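Local coordinates for outer membrane porin protein 32 (Delftia acidovorans, PDB 2FGQ) that forms anion-selective channels across the outer membrane, working as a homotrimeric porin that lets small solutes and ions pass, at the interface of chains A and B. Coordinates in Å, arbitrary orientation; residue numbers count along the deposited sequence, not the author numbering. Chains: chain A/B, Outer membrane porin protein 32.

The interface of chains A and B. Residues chain A 78-79, 81, 90; chain B 10, 12, 328, 330.
B:His330 carries the flat group here, an imidazole that chain A touches lightly and at its root: its CB meets CG2 of A:Val79 at 3.9 Å, while the ring runs on away from the valine. CG2 lies past the CG end of the ring, displaced toward one face rather than stacked over it. Among the chain A residues here, none lies over the ring faces or at the nitrogen-bearing edge, though neighbours beside the patch may. This is the wall-to-wall contact of a Gram-negative porin trimer. Strands 76-83 and 86-90 of barrel A lie against strands 4-17 and 320-331 of barrel B, the first and last of that chain, which come together where the barrel closes.

A:Val79 is the knob, set among B:Val10, B:Thr12, B:Ile328 and B:His330. With chi1 at 57°, its CG1 sits between backbone N and carbonyl carbon and reaches CG2 of B:Ile328 at 3.7 Å, touching CB of B:Thr12 as well; the valine slides antiparallel past both partners. The branch point itself is covered, since CB lies 3.8 Å from CG1 of B:Val10. With CG1 and CG2 trimmed away, as in an alanine here, B:Ile328 CG2 and B:Thr12 CB would probably face a gap and B:His330 CB would lose its methyl neighbour.

B:Ile328 works with two ends. Its long branch is extended, CG1 anti to the backbone N (chi1 179°), which carries CD1 across to A:Leu81, 3.9 Å from that residue's CG and obliquely over its CD2. Meanwhile the short branch, CG2, is shared between A:Val79 and CD2 of A:Leu90.

On the far side of the valine, A:Leu90 lays its CB against CG2 of B:Thr12 at 3.9 Å. The threonine hydroxyl faces a water that links the chains, with B:Thr12 OG1 2.8 Å from the water oxygen. The carbonyl A:Leu90 O lies 2.7 Å from the same water oxygen. The two meet there at about 119°.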
# COMPACT_ATOMS: atom_id res chain seq x y z
N THR A 78 12.04 -6.93 -8.02
CA THR A 78 12.71 -7.89 -8.89
C THR A 78 12.85 -9.27 -8.27
O THR A 78 12.80 -9.48 -7.06
CB THR A 78 14.15 -7.40 -9.24
OG1 THR A 78 14.86 -7.07 -8.02
CG2 THR A 78 14.09 -6.14 -10.10
N VAL A 79 13.06 -10.22 -9.18
CA VAL A 79 13.55 -11.55 -8.86
C VAL A 79 14.74 -11.79 -9.78
O VAL A 79 14.78 -11.29 -10.90
CB VAL A 79 12.42 -12.62 -9.00
CG1 VAL A 79 11.77 -12.65 -10.42
CG2 VAL A 79 12.90 -14.01 -8.60
N LEU A 81 18.57 -14.22 -10.74
CA LEU A 81 19.56 -15.28 -10.60
C LEU A 81 20.93 -14.66 -10.79
O LEU A 81 21.09 -13.81 -11.63
CB LEU A 81 19.35 -16.39 -11.64
CG LEU A 81 18.17 -17.32 -11.47
CD1 LEU A 81 18.14 -18.27 -12.68
CD2 LEU A 81 18.21 -18.09 -10.16
N LEU A 90 14.56 -9.70 -13.29
CA LEU A 90 13.27 -9.45 -13.91
C LEU A 90 12.40 -8.62 -12.99
O LEU A 90 12.20 -9.02 -11.84
CB LEU A 90 12.49 -10.76 -14.12
CG LEU A 90 12.75 -11.74 -15.28
CD1 LEU A 90 14.05 -11.73 -15.88
CD2 LEU A 90 12.18 -13.15 -15.04
N VAL B 10 7.71 -14.30 -5.26
CA VAL B 10 7.83 -13.47 -6.45
C VAL B 10 7.93 -14.43 -7.65
O VAL B 10 8.88 -15.20 -7.77
CB VAL B 10 9.01 -12.49 -6.43
CG1 VAL B 10 8.95 -11.63 -7.66
CG2 VAL B 10 8.98 -11.64 -5.19
N THR B 12 7.67 -14.15 -11.70
CA THR B 12 7.71 -13.22 -12.83
C THR B 12 8.14 -13.99 -14.06
O THR B 12 8.96 -14.90 -13.99
CB THR B 12 8.64 -12.04 -12.48
OG1 THR B 12 8.10 -11.38 -11.35
CG2 THR B 12 8.67 -10.98 -13.56
N ILE B 328 10.20 -17.66 -13.53
CA ILE B 328 10.84 -18.12 -12.31
C ILE B 328 9.88 -17.82 -11.18
O ILE B 328 9.24 -16.75 -11.14
CB ILE B 328 12.22 -17.42 -12.10
CG1 ILE B 328 12.90 -17.89 -10.80
CG2 ILE B 328 12.15 -15.92 -12.10
CD1 ILE B 328 14.37 -17.52 -10.69
N HIS B 330 10.05 -17.72 -6.99
CA HIS B 330 10.92 -17.74 -5.84
C HIS B 330 10.08 -17.47 -4.59
O HIS B 330 9.52 -16.37 -4.42
CB HIS B 330 12.02 -16.71 -5.92
CG HIS B 330 12.95 -16.78 -4.77
ND1 HIS B 330 13.04 -15.80 -3.80
CD2 HIS B 330 13.78 -17.77 -4.39
CE1 HIS B 330 13.93 -16.20 -2.88
NE2 HIS B 330 14.41 -17.37 -3.24
O HOH W 1 9.77 -9.29 -10.61